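Long-range contacts in L-serine ammonia-lyase (Rhizomucor miehei CAU432, PDB 5C3U), which is a pyridoxal-phosphate dependent enzyme with an alpha/beta architecture of two sheets and binds pyridoxal-5'-phosphate: residues R54-F59 / H149-G155; W197-V202 / N250-V254; A266-F270 / L286-Y290. All blocks are in the same frame, centred on the assembly; numbering follows the deposited sequence.

How the contacts relate
Three contacts of one chain illustrate how chemistry follows position in an alpha/beta fold. Contacts 1 and 3 are buried helix pairs on opposite sides of the chain's centre, their own centres about 27 Å apart, whereas contact 2 is only partly buried and joins an edge strand, 253-258, of the larger sheet to its neighbour 202-207. Neither helix pair has a hydrogen bond across it: contact 1 brings two backbones together through glycines, while contact 3 keeps them farther apart and fills the gap with aromatic and aliphatic side chains. Contact 2 relies on backbone hydrogen bonds and one histidine. Strand 253-258 of contact 2 leads directly into helix 260-274 of contact 3.

Contact 1 (R54-F59 / H149-G155); sequences RGIGAF and HALIWQG
Gly55 and Gly155 let helices 52-67 and 150-166 meet backbone to backbone, the axes of segments 54-59 and 150-155 passing 6.7 Å apart with their directions at 127°. No conventional hydrogen bond spans so close a crossing; CA-H...O contacts serve instead. Gly55 CA lies 3.4 Å from Ile152 O, and Ile152 CA in turn faces Gly55 O. About one turn on from Ile152 in helix 150-166, Gly155 CA stands 3.5 Å from Arg54 O, while the methyl CB of Ala58 fits between Leu151 O and Gly155 CA, 3.6 Å from the latter. Side chains close the flank. The Phe59 ring swings opposite its own nitrogen (chi1 180°) and so reaches His149, where it stands edge-on over the imidazole. This T-shaped pair has centroids 5.0 Å apart and planes at 87°, with Phe59 CE1 above the middle of the histidine ring. The imidazole is held in place as an N-cap, since Leu151 N donates to His149 ND1 over 3.0 Å; one residue thus caps the helix and offers a face to Phe59. Leu151 CB and Ile152 CG1 approach the phenyl ring obliquely. Ile152 also runs side by side with Ile56, their CD1 atoms 3.8 Å apart, and its side chain lies about 6 Å from the bound pyridoxal-5'-phosphate. Around the crossing, the guanidinium of Arg54 runs away from segment 149-155 to salt bridges with Glu43 and, further along helix 150-166, Glu162. Ile56 packs on helix 79-92, and Phe59 reaches Val144, just after strand 141-143 of the four-stranded parallel sheet.

Contact 2 (W197-V202 / N250-V254); sequences WKDVPV and NHPVV
Val202 and Val253 form a parallel beta bridge where strand 253-258, the outermost on its side of the mixed sheet, lines up beside strand 202-207; the helices between these parallel neighbours make the connection a beta-alpha-beta crossover. Two backbone bonds set the pairing. Val202 N donates to Pro252 O at 3.1 Å, and Val202 O receives Val254 N at 2.8 Å, so Val202 uses both its polar backbone atoms on segment 250-254. Pro201 CA adds a CA-H...O contact to Pro252 O, 3.4 Å away. Ahead of the strands, a side chain takes over from the backbone. With CG anti to the backbone N (chi1 -178°), the imidazole of His251 extends to the opposite segment, and its NE2 donates to Val200 O over a short 2.6 Å. The bond is bent, 132° at the hydrogen, and the carbonyl lies 28° out of the ring plane. Trp197 O sits at the ring edge, near CE1, and Pro252 CD lies against one ring face. A type I turn from Trp197 to Val200, closed by Val200 N to Trp197 O, presents these carbonyls to the ring. Outside the two segments, Leu192 of helix 183-194 touches Trp197, Val202 and His251 alike, while Pro201 is hydrogen-bonded through its backbone to Ile175 of the next strand. Across the histidine, at about a right angle, comes Val202, whose CG2 methyl stops 3.9 Å from His251 NE2.

Contact 3 (A266-F270 / L286-Y290); sequences AVRLF and LSLCY
Two consecutive helices packed on the six-stranded mixed sheet, 260-274 and 280-290, meet through Ala266, Leu269 and Phe270 on one and Leu286, Ser287 and Tyr290 on the other. The axes of the segments are 9.7 Å apart and their directions differ by 76°, a separation that leaves room for whole side chains. The backbones come nearest at Ala266 and Ser287, where Ala266 CB rests 3.9 Å from Ser287 CB and also touches Leu286 CB. Tyr290 does much of the filling. Its CG lies anti to the carbonyl carbon (chi1 -79°), which turns the ring toward helix 260-274, where Leu269 lies over one face. Leu269 CB makes a CH-pi contact 3.7 Å from the ring centroid and 14° off the normal, while Leu269 CD1 covers the root of the ring, 3.8 Å from Tyr290 CG. Ala266 CB meets Tyr290 CD2. The hydroxyl lies near the edge of the Phe270 ring, but its hydrogen bond is with Asp273, about one turn beyond Phe270 on helix 260-274, which ties down the far end of the tyrosine. A second CH-pi contact runs the other way: Leu286 CD1 sits over a face of Phe270, 3.8 Å from its centroid. Beneath, Phe270 and Leu286 share Leu40 and Val311 of the sheet. Helices packed on a mostly parallel sheet are characteristic of a layered alpha/beta fold, consistent with the fold-type II (tryptophan synthase beta-like) pyridoxal-phosphate enzymes.

Contact 1 (R54-F59 / H149-G155)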
loop_
_atom_site.group_PDB
_atom_site.type_symbol
_atom_site.label_atom_id
_atom_site.label_comp_id
_atom_site.label_asym_id
_atom_site.label_seq_id
_atom_site.Cartn_x
_atom_site.Cartn_y
_atom_site.Cartn_z
ATOM N N ARG A 54 -1.352 5.156 7.811
ATOM C CA ARG A 54 -0.848 6.531 7.624
ATOM C C ARG A 54 -1.873 7.385 6.877
ATOM O O ARG A 54 -2.357 8.401 7.410
ATOM C CB ARG A 54 0.489 6.560 6.860
ATOM C CG ARG A 54 1.631 5.866 7.591
ATOM C CD ARG A 54 2.926 5.974 6.806
ATOM N NE ARG A 54 3.987 5.228 7.470
ATOM C CZ ARG A 54 4.831 5.742 8.360
ATOM N NH1 ARG A 54 5.749 4.948 8.897
ATOM N NH2 ARG A 54 4.772 7.036 8.704
ATOM N N GLY A 55 -2.167 7.003 5.630
ATOM C CA GLY A 55 -3.091 7.771 4.790
ATOM C C GLY A 55 -4.490 7.812 5.357
ATOM O O GLY A 55 -5.101 8.893 5.483
ATOM N N ILE A 56 -5.016 6.624 5.692
ATOM C CA ILE A 56 -6.405 6.503 6.147
ATOM C C ILE A 56 -6.566 7.126 7.528
ATOM O O ILE A 56 -7.564 7.809 7.787
ATOM C CB ILE A 56 -6.922 5.047 6.078
ATOM C CG1 ILE A 56 -6.757 4.496 4.655
ATOM C CG2 ILE A 56 -8.359 4.933 6.595
ATOM C CD1 ILE A 56 -7.466 5.308 3.586
ATOM N N GLY A 57 -5.563 6.937 8.389
ATOM C CA GLY A 57 -5.490 7.600 9.701
ATOM C C GLY A 57 -5.626 9.108 9.601
ATOM O O GLY A 57 -6.384 9.712 10.351
ATOM N N ALA A 58 -4.917 9.713 8.642
ATOM C CA ALA A 58 -4.958 11.156 8.463
ATOM C C ALA A 58 -6.335 11.636 8.017
ATOM O O ALA A 58 -6.820 12.675 8.492
ATOM C CB ALA A 58 -3.915 11.578 7.442
ATOM N N PHE A 59 -6.934 10.910 7.059
ATOM C CA PHE A 59 -8.261 11.234 6.549
ATOM C C PHE A 59 -9.291 11.152 7.682
ATOM O O PHE A 59 -10.086 12.098 7.885
ATOM C CB PHE A 59 -8.627 10.281 5.411
ATOM C CG PHE A 59 -9.986 10.531 4.811
ATOM C CD1 PHE A 59 -10.122 11.292 3.652
ATOM C CD2 PHE A 59 -11.117 9.984 5.385
ATOM C CE1 PHE A 59 -11.390 11.499 3.091
ATOM C CE2 PHE A 59 -12.385 10.198 4.844
ATOM C CZ PHE A 59 -12.509 10.960 3.688
ATOM N N HIS A 149 -7.279 10.977 -2.423
ATOM C CA HIS A 149 -7.674 12.139 -1.628
ATOM C C HIS A 149 -6.470 12.816 -1.056
ATOM O O HIS A 149 -5.519 12.159 -0.603
ATOM C CB HIS A 149 -8.645 11.745 -0.514
ATOM C CG HIS A 149 -9.356 12.923 0.121
ATOM N ND1 HIS A 149 -8.778 13.704 1.049
ATOM C CD2 HIS A 149 -10.641 13.427 -0.072
ATOM C CE1 HIS A 149 -9.644 14.673 1.421
ATOM N NE2 HIS A 149 -10.777 14.504 0.729
ATOM N N ALA A 150 -6.506 14.144 -1.041
ATOM C CA ALA A 150 -5.375 14.925 -0.573
ATOM C C ALA A 150 -4.955 14.554 0.842
ATOM O O ALA A 150 -3.775 14.597 1.153
ATOM C CB ALA A 150 -5.653 16.420 -0.674
ATOM N N LEU A 151 -5.915 14.235 1.705
ATOM C CA LEU A 151 -5.565 13.880 3.090
ATOM C C LEU A 151 -4.789 12.577 3.188
ATOM O O LEU A 151 -3.922 12.423 4.061
ATOM C CB LEU A 151 -6.813 13.793 3.980
ATOM C CG LEU A 151 -7.366 15.175 4.361
ATOM C CD1 LEU A 151 -8.773 15.063 4.931
ATOM C CD2 LEU A 151 -6.419 15.887 5.329
ATOM N N ILE A 152 -5.158 11.625 2.339
ATOM C CA ILE A 152 -4.470 10.329 2.271
ATOM C C ILE A 152 -3.020 10.550 1.819
ATOM O O ILE A 152 -2.085 10.016 2.410
ATOM C CB ILE A 152 -5.228 9.354 1.345
ATOM C CG1 ILE A 152 -6.635 9.076 1.910
ATOM C CG2 ILE A 152 -4.460 8.049 1.179
ATOM C CD1 ILE A 152 -7.480 8.165 1.063
ATOM N N TRP A 153 -2.804 11.350 0.775
ATOM C CA TRP A 153 -1.422 11.612 0.367
ATOM C C TRP A 153 -0.602 12.259 1.451
ATOM O O TRP A 153 0.553 11.902 1.656
ATOM C CB TRP A 153 -1.354 12.465 -0.895
ATOM C CG TRP A 153 -2.381 12.062 -1.918
ATOM C CD1 TRP A 153 -2.869 10.782 -2.186
ATOM C CD2 TRP A 153 -3.083 12.947 -2.859
ATOM N NE1 TRP A 153 -3.800 10.813 -3.201
ATOM C CE2 TRP A 153 -3.982 12.088 -3.641
ATOM C CE3 TRP A 153 -3.056 14.328 -3.122
ATOM C CZ2 TRP A 153 -4.814 12.599 -4.633
ATOM C CZ3 TRP A 153 -3.905 14.823 -4.116
ATOM C CH2 TRP A 153 -4.757 13.979 -4.858
ATOM N N GLN A 154 -1.193 13.236 2.129
ATOM C CA GLN A 154 -0.532 13.927 3.228
ATOM C C GLN A 154 -0.137 12.952 4.341
ATOM O O GLN A 154 1.007 12.988 4.851
ATOM C CB GLN A 154 -1.477 15.000 3.768
ATOM C CG GLN A 154 -0.854 15.961 4.754
ATOM C CD GLN A 154 -1.907 16.611 5.628
ATOM O OE1 GLN A 154 -2.347 17.723 5.353
ATOM N NE2 GLN A 154 -2.343 15.902 6.670
ATOM N N GLY A 155 -1.075 12.080 4.688
ATOM C CA GLY A 155 -0.856 11.036 5.689
ATOM C C GLY A 155 0.294 10.118 5.297
ATOM O O GLY A 155 1.224 9.885 6.083
#

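Contact 2 (W197-V202 / N250-V254)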
loop_
_atom_site.group_PDB
_atom_site.type_symbol
_atom_site.label_atom_id
_atom_site.label_comp_id
_atom_site.label_asym_id
_atom_site.label_seq_id
_atom_site.Cartn_x
_atom_site.Cartn_y
_atom_site.Cartn_z
ATOM N N TRP A 197 14.547 15.962 -1.509
ATOM C CA TRP A 197 15.100 14.744 -2.066
ATOM C C TRP A 197 14.465 14.542 -3.391
ATOM O O TRP A 197 14.022 13.437 -3.735
ATOM C CB TRP A 197 14.789 13.568 -1.154
ATOM C CG TRP A 197 15.727 13.431 0.005
ATOM C CD1 TRP A 197 16.683 14.348 0.450
ATOM C CD2 TRP A 197 15.813 12.309 0.938
ATOM N NE1 TRP A 197 17.334 13.869 1.553
ATOM C CE2 TRP A 197 16.867 12.657 1.899
ATOM C CE3 TRP A 197 15.154 11.093 1.067
ATOM C CZ2 TRP A 197 17.222 11.810 2.930
ATOM C CZ3 TRP A 197 15.519 10.244 2.120
ATOM C CH2 TRP A 197 16.535 10.593 3.024
ATOM N N LYS A 198 14.457 15.624 -4.163
ATOM C CA LYS A 198 13.728 15.715 -5.418
ATOM C C LYS A 198 14.308 14.835 -6.514
ATOM O O LYS A 198 13.646 14.594 -7.524
ATOM C CB LYS A 198 13.694 17.168 -5.899
ATOM C CG LYS A 198 13.073 18.146 -4.916
ATOM C CD LYS A 198 13.563 19.561 -5.190
ATOM C CE LYS A 198 12.799 20.225 -6.327
ATOM N NZ LYS A 198 11.695 21.083 -5.812
ATOM N N ASP A 199 15.529 14.348 -6.299
ATOM C CA ASP A 199 16.236 13.527 -7.283
ATOM C C ASP A 199 16.197 12.024 -7.011
ATOM O O ASP A 199 16.643 11.243 -7.843
ATOM C CB ASP A 199 17.691 14.005 -7.414
ATOM C CG ASP A 199 17.785 15.484 -7.784
ATOM O OD1 ASP A 199 17.071 15.910 -8.716
ATOM O OD2 ASP A 199 18.565 16.223 -7.138
ATOM N N VAL A 200 15.651 11.628 -5.859
ATOM C CA VAL A 200 15.515 10.209 -5.489
ATOM C C VAL A 200 14.465 9.536 -6.388
ATOM O O VAL A 200 13.297 9.930 -6.372
ATOM C CB VAL A 200 15.156 10.062 -3.988
ATOM C CG1 VAL A 200 14.846 8.617 -3.622
ATOM C CG2 VAL A 200 16.274 10.597 -3.105
ATOM N N PRO A 201 14.877 8.545 -7.203
ATOM C CA PRO A 201 13.931 7.817 -8.058
ATOM C C PRO A 201 12.983 6.981 -7.218
ATOM O O PRO A 201 13.393 6.428 -6.198
ATOM C CB PRO A 201 14.816 6.857 -8.872
ATOM C CG PRO A 201 16.229 7.270 -8.617
ATOM C CD PRO A 201 16.250 8.023 -7.322
ATOM N N VAL A 202 11.727 6.925 -7.634
ATOM C CA VAL A 202 10.773 6.012 -7.030
ATOM C C VAL A 202 10.480 4.955 -8.088
ATOM O O VAL A 202 10.131 5.282 -9.223
ATOM C CB VAL A 202 9.468 6.721 -6.581
ATOM C CG1 VAL A 202 8.499 5.714 -5.985
ATOM C CG2 VAL A 202 9.772 7.832 -5.584
ATOM N N ASN A 250 6.901 15.382 -13.116
ATOM C CA ASN A 250 7.800 16.330 -12.434
ATOM C C ASN A 250 8.787 15.721 -11.429
ATOM O O ASN A 250 9.506 16.448 -10.737
ATOM C CB ASN A 250 6.964 17.403 -11.737
ATOM C CG ASN A 250 5.989 18.071 -12.678
ATOM O OD1 ASN A 250 6.388 18.664 -13.683
ATOM N ND2 ASN A 250 4.698 17.965 -12.368
ATOM N N HIS A 251 8.818 14.391 -11.345
ATOM C CA HIS A 251 9.708 13.689 -10.429
ATOM C C HIS A 251 10.138 12.422 -11.119
ATOM O O HIS A 251 9.367 11.868 -11.901
ATOM C CB HIS A 251 8.993 13.390 -9.104
ATOM C CG HIS A 251 9.877 12.710 -8.077
ATOM N ND1 HIS A 251 10.539 13.392 -7.110
ATOM C CD2 HIS A 251 10.219 11.362 -7.913
ATOM C CE1 HIS A 251 11.270 12.526 -6.377
ATOM N NE2 HIS A 251 11.077 11.286 -6.876
ATOM N N PRO A 252 11.375 11.954 -10.865
ATOM C CA PRO A 252 11.834 10.698 -11.477
ATOM C C PRO A 252 11.080 9.484 -10.945
ATOM O O PRO A 252 11.252 9.098 -9.781
ATOM C CB PRO A 252 13.317 10.626 -11.080
ATOM C CG PRO A 252 13.458 11.526 -9.900
ATOM C CD PRO A 252 12.459 12.630 -10.130
ATOM N N VAL A 253 10.222 8.917 -11.777
ATOM C CA VAL A 253 9.454 7.734 -11.392
ATOM C C VAL A 253 9.648 6.679 -12.464
ATOM O O VAL A 253 9.558 6.974 -13.667
ATOM C CB VAL A 253 7.946 8.033 -11.205
ATOM C CG1 VAL A 253 7.160 6.744 -10.940
ATOM C CG2 VAL A 253 7.724 9.020 -10.060
ATOM N N VAL A 254 9.945 5.453 -12.043
ATOM C CA VAL A 254 10.111 4.347 -12.987
ATOM C C VAL A 254 8.962 3.353 -12.772
ATOM O O VAL A 254 8.944 2.674 -11.744
ATOM C CB VAL A 254 11.468 3.631 -12.789
ATOM C CG1 VAL A 254 11.628 2.456 -13.750
ATOM C CG2 VAL A 254 12.632 4.606 -12.936
#

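Contact 3 (A266-F270 / L286-Y290)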
loop_
_atom_site.group_PDB
_atom_site.type_symbol
_atom_site.label_atom_id
_atom_site.label_comp_id
_atom_site.label_asym_id
_atom_site.label_seq_id
_atom_site.Cartn_x
_atom_site.Cartn_y
_atom_site.Cartn_z
ATOM N N ALA A 266 8.185 -13.816 -3.702
ATOM C CA ALA A 266 8.748 -12.855 -2.749
ATOM C C ALA A 266 8.073 -12.980 -1.380
ATOM O O ALA A 266 8.735 -12.827 -0.360
ATOM C CB ALA A 266 8.624 -11.430 -3.267
ATOM N N VAL A 267 6.765 -13.209 -1.370
ATOM C CA VAL A 267 6.049 -13.413 -0.096
ATOM C C VAL A 267 6.640 -14.633 0.618
ATOM O O VAL A 267 6.827 -14.622 1.851
ATOM C CB VAL A 267 4.527 -13.597 -0.317
ATOM C CG1 VAL A 267 3.828 -14.059 0.982
ATOM C CG2 VAL A 267 3.921 -12.288 -0.812
ATOM N N ARG A 268 6.895 -15.696 -0.144
ATOM C CA ARG A 268 7.416 -16.930 0.453
ATOM C C ARG A 268 8.809 -16.661 1.014
ATOM O O ARG A 268 9.104 -17.041 2.144
ATOM C CB ARG A 268 7.481 -18.024 -0.580
ATOM C CG ARG A 268 8.153 -19.292 -0.074
ATOM C CD ARG A 268 8.298 -20.310 -1.185
ATOM N NE ARG A 268 9.300 -19.912 -2.174
ATOM C CZ ARG A 268 10.608 -20.145 -2.049
ATOM N NH1 ARG A 268 11.085 -20.751 -0.968
ATOM N NH2 ARG A 268 11.441 -19.758 -2.994
ATOM N N LEU A 269 9.644 -15.995 0.227
ATOM C CA LEU A 269 11.046 -15.713 0.639
ATOM C C LEU A 269 11.120 -14.778 1.830
ATOM O O LEU A 269 11.937 -15.001 2.729
ATOM C CB LEU A 269 11.845 -15.142 -0.541
ATOM C CG LEU A 269 12.167 -16.248 -1.559
ATOM C CD1 LEU A 269 12.726 -15.573 -2.822
ATOM C CD2 LEU A 269 13.149 -17.272 -1.025
ATOM N N PHE A 270 10.263 -13.753 1.846
ATOM C CA PHE A 270 10.191 -12.853 2.987
ATOM C C PHE A 270 9.722 -13.564 4.269
ATOM O O PHE A 270 10.208 -13.266 5.365
ATOM C CB PHE A 270 9.251 -11.702 2.680
ATOM C CG PHE A 270 9.468 -10.502 3.556
ATOM C CD1 PHE A 270 10.687 -9.811 3.531
ATOM C CD2 PHE A 270 8.480 -10.079 4.417
ATOM C CE1 PHE A 270 10.878 -8.695 4.335
ATOM C CE2 PHE A 270 8.671 -8.961 5.219
ATOM C CZ PHE A 270 9.857 -8.270 5.174
ATOM N N LEU A 286 9.128 -6.255 -3.015
ATOM C CA LEU A 286 10.242 -7.108 -2.592
ATOM C C LEU A 286 10.831 -7.933 -3.741
ATOM O O LEU A 286 12.031 -8.262 -3.740
ATOM C CB LEU A 286 9.764 -8.049 -1.461
ATOM C CG LEU A 286 9.554 -7.404 -0.086
ATOM C CD1 LEU A 286 8.698 -8.245 0.854
ATOM C CD2 LEU A 286 10.896 -7.142 0.585
ATOM N N SER A 287 9.992 -8.253 -4.725
ATOM C CA SER A 287 10.415 -9.122 -5.824
ATOM C C SER A 287 11.526 -8.504 -6.674
ATOM O O SER A 287 12.346 -9.232 -7.239
ATOM C CB SER A 287 9.219 -9.581 -6.685
ATOM O OG SER A 287 8.839 -8.612 -7.635
ATOM N N LEU A 288 11.595 -7.179 -6.711
ATOM C CA LEU A 288 12.680 -6.530 -7.454
ATOM C C LEU A 288 14.033 -6.853 -6.832
ATOM O O LEU A 288 15.035 -6.970 -7.537
ATOM C CB LEU A 288 12.479 -5.023 -7.566
ATOM C CG LEU A 288 11.224 -4.553 -8.304
ATOM C CD1 LEU A 288 11.381 -3.076 -8.593
ATOM C CD2 LEU A 288 11.002 -5.318 -9.602
ATOM N N CYS A 289 14.053 -7.037 -5.509
ATOM C CA CYS A 289 15.295 -7.382 -4.827
ATOM C C CYS A 289 15.623 -8.858 -4.945
ATOM O O CYS A 289 16.753 -9.229 -5.300
ATOM C CB CYS A 289 15.237 -6.940 -3.361
ATOM S SG CYS A 289 15.165 -5.138 -3.245
ATOM N N TYR A 290 14.632 -9.699 -4.666
ATOM C CA TYR A 290 14.817 -11.143 -4.695
ATOM C C TYR A 290 15.195 -11.671 -6.079
ATOM O O TYR A 290 15.977 -12.610 -6.192
ATOM C CB TYR A 290 13.572 -11.850 -4.165
ATOM C CG TYR A 290 13.485 -11.851 -2.658
ATOM C CD1 TYR A 290 14.523 -12.385 -1.891
ATOM C CD2 TYR A 290 12.350 -11.341 -1.992
ATOM C CE1 TYR A 290 14.448 -12.412 -0.505
ATOM C CE2 TYR A 290 12.275 -11.362 -0.603
ATOM C CZ TYR A 290 13.327 -11.906 0.126
ATOM O OH TYR A 290 13.296 -11.968 1.501
#